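Local coordinates for protein oxidized polyvinyl alcohol hydrolase (Sphingopyxis, PDB 3WLA) that hydrolyses beta-diketones such as 4,6-nonanedione and cleaves oxidized polyvinyl alcohol in the second step of polyvinyl alcohol degradation, at residues V199-Q202 against E203-M207; P120-S123 against G124-Y127. All coordinates share one frame; numbering follows the deposited sequence.

Contact 1 of 2, residues V199-Q202 against E203-M207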
ATOM      1  N   VAL A 199       4.955  -7.436 -21.323  1.00 28.33           N
ATOM      2  CA  VAL A 199       4.145  -7.924 -22.440  1.00 31.46           C
ATOM      3  C   VAL A 199       2.727  -7.531 -21.974  1.00 34.88           C
ATOM      4  O   VAL A 199       2.492  -7.340 -20.764  1.00 34.23           O
ATOM      5  CB  VAL A 199       4.306  -9.431 -22.697  1.00 30.66           C
ATOM      6  CG1 VAL A 199       5.724  -9.679 -23.231  1.00 31.43           C
ATOM      7  CG2 VAL A 199       4.062 -10.242 -21.419  1.00 28.21           C
ATOM      8  N   PRO A 200       1.779  -7.381 -22.924  1.00 36.96           N
ATOM      9  CA  PRO A 200       0.392  -6.982 -22.644  1.00 36.71           C
ATOM     10  C   PRO A 200      -0.319  -7.738 -21.553  1.00 36.88           C
ATOM     11  O   PRO A 200       0.104  -8.817 -21.143  1.00 37.39           O
ATOM     12  CB  PRO A 200      -0.283  -7.114 -24.008  1.00 37.82           C
ATOM     13  CG  PRO A 200       0.464  -8.275 -24.618  1.00 39.36           C
ATOM     14  CD  PRO A 200       1.898  -7.854 -24.308  1.00 37.82           C
ATOM     15  N   PHE A 201      -1.419  -7.151 -21.092  1.00 35.77           N
ATOM     16  CA  PHE A 201      -2.226  -7.711 -20.029  1.00 36.49           C
ATOM     17  C   PHE A 201      -2.546  -9.195 -20.163  1.00 37.56           C
ATOM     18  O   PHE A 201      -2.322  -9.963 -19.238  1.00 37.93           O
ATOM     19  CB  PHE A 201      -3.549  -6.939 -19.925  1.00 34.08           C
ATOM     20  CG  PHE A 201      -4.535  -7.555 -18.988  1.00 33.68           C
ATOM     21  CD1 PHE A 201      -4.304  -7.565 -17.614  1.00 31.93           C
ATOM     22  CD2 PHE A 201      -5.713  -8.098 -19.473  1.00 33.94           C
ATOM     23  CE1 PHE A 201      -5.242  -8.103 -16.733  1.00 32.49           C
ATOM     24  CE2 PHE A 201      -6.667  -8.638 -18.616  1.00 33.31           C
ATOM     25  CZ  PHE A 201      -6.438  -8.643 -17.230  1.00 33.00           C
ATOM     26  N   GLN A 202      -3.083  -9.595 -21.309  1.00 37.89           N
ATOM     27  CA  GLN A 202      -3.507 -10.979 -21.500  1.00 39.75           C
ATOM     28  C   GLN A 202      -2.381 -12.009 -21.348  1.00 38.26           C
ATOM     29  O   GLN A 202      -2.541 -13.033 -20.675  1.00 37.26           O
ATOM     30  CB  GLN A 202      -4.195 -11.122 -22.879  1.00 42.18           C
ATOM     31  CG  GLN A 202      -5.525 -11.862 -22.843  1.00 47.11           C
ATOM     32  CD  GLN A 202      -6.613 -11.106 -22.054  1.00 50.63           C
ATOM     33  OE1 GLN A 202      -7.263 -11.683 -21.146  1.00 50.83           O
ATOM     34  NE2 GLN A 202      -6.815  -9.812 -22.391  1.00 50.67           N
ATOM     35  N   GLU A 203      -1.270 -11.749 -22.024  1.00 38.36           N
ATOM     36  CA  GLU A 203      -0.101 -12.616 -21.960  1.00 38.96           C
ATOM     37  C   GLU A 203       0.401 -12.610 -20.501  1.00 37.77           C
ATOM     38  O   GLU A 203       0.750 -13.651 -19.938  1.00 36.94           O
ATOM     39  CB  GLU A 203       0.994 -12.083 -22.903  1.00 42.69           C
ATOM     40  CG  GLU A 203       2.087 -13.176 -23.261  1.00 48.54           C
ATOM     41  CD  GLU A 203       3.348 -12.635 -24.027  1.00 52.24           C
ATOM     42  OE1 GLU A 203       3.189 -11.941 -25.080  1.00 55.11           O
ATOM     43  OE2 GLU A 203       4.503 -12.926 -23.584  1.00 52.05           O
ATOM     44  N   THR A 204       0.405 -11.426 -19.878  1.00 37.27           N
ATOM     45  CA  THR A 204       0.878 -11.314 -18.498  1.00 36.25           C
ATOM     46  C   THR A 204       0.056 -12.174 -17.592  1.00 36.10           C
ATOM     47  O   THR A 204       0.626 -12.870 -16.758  1.00 36.11           O
ATOM     48  CB  THR A 204       0.879  -9.869 -17.979  1.00 34.91           C
ATOM     49  OG1 THR A 204       1.838  -9.130 -18.712  1.00 34.65           O
ATOM     50  CG2 THR A 204       1.307  -9.811 -16.517  1.00 35.24           C
ATOM     51  N   ARG A 205      -1.270 -12.173 -17.775  1.00 35.30           N
ATOM     52  CA  ARG A 205      -2.156 -13.008 -16.936  1.00 36.05           C
ATOM     53  C   ARG A 205      -1.829 -14.473 -17.138  1.00 36.75           C
ATOM     54  O   ARG A 205      -1.827 -15.278 -16.194  1.00 35.72           O
ATOM     55  CB  ARG A 205      -3.641 -12.858 -17.320  1.00 35.86           C
ATOM     56  CG  ARG A 205      -4.491 -12.218 -16.321  1.00 36.56           C
ATOM     57  CD  ARG A 205      -5.927 -12.690 -16.320  1.00 37.49           C
ATOM     58  NE  ARG A 205      -6.627 -12.512 -17.575  1.00 37.12           N
ATOM     59  CZ  ARG A 205      -7.938 -12.250 -17.664  1.00 36.09           C
ATOM     60  NH1 ARG A 205      -8.524 -12.121 -18.848  1.00 37.29           N
ATOM     61  NH2 ARG A 205      -8.650 -12.052 -16.564  1.00 35.24           N
ATOM     62  N   LYS A 206      -1.630 -14.826 -18.403  1.00 38.13           N
ATOM     63  CA  LYS A 206      -1.373 -16.217 -18.713  1.00 40.69           C
ATOM     64  C   LYS A 206      -0.000 -16.641 -18.190  1.00 39.71           C
ATOM     65  O   LYS A 206       0.085 -17.664 -17.519  1.00 39.79           O
ATOM     66  CB  LYS A 206      -1.505 -16.497 -20.228  1.00 41.40           C
ATOM     67  CG  LYS A 206      -2.890 -16.200 -20.809  1.00 45.13           C
ATOM     68  CD  LYS A 206      -3.063 -16.826 -22.206  1.00 46.93           C
ATOM     69  CE  LYS A 206      -4.403 -16.447 -22.867  1.00 49.06           C
ATOM     70  NZ  LYS A 206      -5.612 -16.896 -22.109  1.00 49.32           N
ATOM     71  N   MET A 207       1.047 -15.847 -18.421  1.00 39.05           N
ATOM     72  CA  MET A 207       2.355 -16.317 -17.951  1.00 39.19           C
ATOM     73  C   MET A 207       2.363 -16.561 -16.443  1.00 39.15           C
ATOM     74  O   MET A 207       3.002 -17.515 -15.967  1.00 39.30           O
ATOM     75  CB  MET A 207       3.482 -15.387 -18.415  1.00 40.28           C
ATOM     76  CG  MET A 207       3.532 -14.003 -17.800  1.00 41.89           C
ATOM     77  SD  MET A 207       4.780 -13.016 -18.602  1.00 47.23           S
ATOM     78  CE  MET A 207       5.239 -11.884 -17.232  1.00 43.08           C
TER
HETATM   79  O   HOH W   1       4.460  -8.385 -18.631  1.00 25.50           O

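Contact 2 of 2, residues P120-S123 against G124-Y127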
ATOM      1  N   PRO A 120       6.400   1.049 -18.534  1.00 33.58           N
ATOM      2  CA  PRO A 120       7.071  -0.054 -19.234  1.00 34.49           C
ATOM      3  C   PRO A 120       8.089   0.376 -20.296  1.00 36.50           C
ATOM      4  O   PRO A 120       8.951  -0.399 -20.682  1.00 40.62           O
ATOM      5  CB  PRO A 120       5.903  -0.866 -19.812  1.00 34.61           C
ATOM      6  CG  PRO A 120       4.843   0.237 -20.099  1.00 33.16           C
ATOM      7  CD  PRO A 120       4.968   1.161 -18.887  1.00 32.40           C
ATOM      8  N   ASP A 121       8.034   1.612 -20.733  1.00 36.35           N
ATOM      9  CA  ASP A 121       8.962   2.084 -21.738  1.00 37.37           C
ATOM     10  C   ASP A 121      10.162   2.833 -21.147  1.00 37.65           C
ATOM     11  O   ASP A 121      10.242   3.044 -19.934  1.00 37.85           O
ATOM     12  CB  ASP A 121       8.222   2.998 -22.668  1.00 39.17           C
ATOM     13  CG  ASP A 121       7.570   4.132 -21.933  1.00 41.19           C
ATOM     14  OD1 ASP A 121       8.048   5.259 -22.045  1.00 41.93           O
ATOM     15  OD2 ASP A 121       6.575   3.891 -21.239  1.00 43.34           O
ATOM     16  N   ALA A 122      11.065   3.284 -22.015  1.00 36.28           N
ATOM     17  CA  ALA A 122      12.268   3.983 -21.577  1.00 35.25           C
ATOM     18  C   ALA A 122      12.033   5.123 -20.596  1.00 33.65           C
ATOM     19  O   ALA A 122      12.898   5.410 -19.748  1.00 31.88           O
ATOM     20  CB  ALA A 122      13.072   4.506 -22.781  1.00 33.95           C
ATOM     21  N   SER A 123      10.869   5.760 -20.703  1.00 33.02           N
ATOM     22  CA  SER A 123      10.570   6.872 -19.816  1.00 31.07           C
ATOM     23  C   SER A 123      10.633   6.442 -18.346  1.00 31.59           C
ATOM     24  O   SER A 123      10.989   7.236 -17.478  1.00 32.66           O
ATOM     25  CB  SER A 123       9.203   7.510 -20.173  1.00 31.78           C
ATOM     26  OG  SER A 123       8.086   6.672 -19.907  1.00 30.77           O
ATOM     27  N   GLY A 124      10.376   5.173 -18.068  1.00 30.54           N
ATOM     28  CA  GLY A 124      10.395   4.729 -16.685  1.00 31.76           C
ATOM     29  C   GLY A 124      11.690   4.088 -16.221  1.00 32.32           C
ATOM     30  O   GLY A 124      11.780   3.605 -15.084  1.00 29.96           O
ATOM     31  N   ASP A 125      12.706   4.077 -17.087  1.00 31.30           N
ATOM     32  CA  ASP A 125      13.953   3.443 -16.697  1.00 30.22           C
ATOM     33  C   ASP A 125      14.584   4.048 -15.442  1.00 29.56           C
ATOM     34  O   ASP A 125      15.122   3.326 -14.614  1.00 28.18           O
ATOM     35  CB  ASP A 125      14.935   3.463 -17.860  1.00 31.68           C
ATOM     36  CG  ASP A 125      14.542   2.473 -18.961  1.00 35.18           C
ATOM     37  OD1 ASP A 125      13.578   1.668 -18.751  1.00 36.05           O
ATOM     38  OD2 ASP A 125      15.189   2.494 -20.043  1.00 36.74           O
ATOM     39  N   LYS A 126      14.510   5.359 -15.267  1.00 30.63           N
ATOM     40  CA  LYS A 126      15.111   5.921 -14.052  1.00 32.28           C
ATOM     41  C   LYS A 126      14.463   5.333 -12.788  1.00 32.42           C
ATOM     42  O   LYS A 126      15.089   5.294 -11.708  1.00 33.26           O
ATOM     43  CB  LYS A 126      14.955   7.431 -14.028  1.00 33.93           C
ATOM     44  CG  LYS A 126      13.526   7.883 -13.958  1.00 38.57           C
ATOM     45  CD  LYS A 126      13.461   9.381 -13.861  1.00 40.35           C
ATOM     46  CE  LYS A 126      13.717  10.009 -15.213  1.00 44.71           C
ATOM     47  NZ  LYS A 126      12.672   9.585 -16.230  1.00 48.36           N
ATOM     48  N   TYR A 127      13.236   4.832 -12.920  1.00 29.17           N
ATOM     49  CA  TYR A 127      12.532   4.342 -11.750  1.00 28.39           C
ATOM     50  C   TYR A 127      12.784   2.924 -11.437  1.00 29.14           C
ATOM     51  O   TYR A 127      12.177   2.385 -10.514  1.00 29.67           O
ATOM     52  CB  TYR A 127      11.043   4.651 -11.840  1.00 25.52           C
ATOM     53  CG  TYR A 127      10.835   6.140 -11.876  1.00 22.20           C
ATOM     54  CD1 TYR A 127      11.457   6.965 -10.929  1.00 25.95           C
ATOM     55  CD2 TYR A 127      10.022   6.730 -12.815  1.00 24.72           C
ATOM     56  CE1 TYR A 127      11.270   8.328 -10.916  1.00 24.25           C
ATOM     57  CE2 TYR A 127       9.817   8.143 -12.811  1.00 24.78           C
ATOM     58  CZ  TYR A 127      10.451   8.909 -11.843  1.00 26.22           C
ATOM     59  OH  TYR A 127      10.207  10.254 -11.749  1.00 30.17           O
TER
HETATM   60  O   HOH W   2      13.956   7.607 -17.393  1.00 43.49           O

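Contact 1 of 2, residues V199-Q202 against E203-M207
Pro200 O accepts from Thr204 N at 2.9 Å and Phe201 O from Arg205 N, the first i to i+4 bonds of helix 201-210. Lys206 N adds a third bond to Gln202 O. This is the amino-terminal first turn, with Pro200 as the N-cap residue. Thr204 carries the polar side of the turn. Its OG1 lies beside its own backbone N (chi1 -66°), which turns the hydroxyl back to the residues before the helix, 2.8 Å from Val199 O. Water 1 accepts from both Thr204 OG1 and Val199 N and bridges them. On another side of the turn, Arg205 is held by two neighbours. Gln202 OE1 receives Arg205 NH1 at 2.7 Å, close to straight along the amide carbonyl and slightly out of the guanidinium plane. Phe201 CZ sits 3.8 Å above the guanidinium plane of Arg205, over its centre, and the ring and guanidinium planes are 39° apart. Arg205 NH2 goes on to a salt bridge with Asp256 of strand 253-256, and Phe201 touches Leu253 of the same strand. The helix start is thus tied to the small two-stranded sheet. With an alanine here instead of Arg205, Asp256 would probably lose this charge partner, Gln202 OE1 this donor, and the Phe201 ring its contact at CE2 and CZ. On the other flank Val199 meets both an apolar and a charged side chain. Val199 CG2 reaches Met207 SD at 4.0 Å. The Glu203 chain, extended beyond CG, crosses Val199 at about a right angle, and Glu203 OE2 rests 3.5 Å from Val199 CG2.

Contact 2 of 2, residues P120-S123 against G124-Y127
The Asp125 carboxylate lies beside the backbone of Ala122, with Asp125 OD2 3.6 Å from Ala122 CA. Asp121 OD1 accepts from Ser123 OG at 2.6 Å, on the syn side but 35° out of the carboxylate plane, and from Ser123 N at 3.2 Å, further above the plane. Both donors come from the same face. The Tyr127 ring carries Lys126 CG over the centre of one face, 3.6 Å above the plane, and the ring also stacks with Trp109.

Ser123 OG stands between its backbone N and carbonyl carbon (chi1 68°), which brings the hydroxyl round to Asp121 OD1. The same carboxylate oxygen therefore grips Ser123 twice and fixes the rotation of its hydroxyl. The Lys126 chain bends at its last two torsions and folds back, so that Lys126 NZ makes a weak bond to Ser123 O at 3.1 Å. Water 2 joins the same atoms. It donates to Ser123 O and accepts from Lys126 N and, at 2.6 Å, from Lys126 NZ.

Along the backbone the spacing is i to i+3. Gly124 N gives to Asp121 O at 2.8 Å. Asp125 N gives to Ala122 O at 3.0 Å. Tyr127 N gives to Gly124 O in the same pattern. The stretch lies in the long connection between strand 81-85 and helix 133-145, where Tyr127 O is bonded by Arg170 of helix 163-174. The arrangement is that of a short 3-10 segment opened by an Asx turn at Asp121.

Overall arrangement
Contact 2 comes first along the chain, in the long connection between strand 81-85 and helix 133-145. Contact 1 follows at the start of helix 201-210, between strands 181-185 and 232-238. These three strands belong to the central mixed sheet of the alpha/beta-hydrolase fold, so both contacts sit in excursions from one sheet. The centres of contact 1 and contact 2 are about 19 Å apart. The nearest atoms of contact 1 and contact 2 are about 7 Å apart, without touching. Both contacts are at the surface of the monomer, away from Ser162 and Ser265, the probable charge-relay serines. Pro120 of contact 2 touches Thr198, the residue just before contact 1, so the two surface excursions meet there.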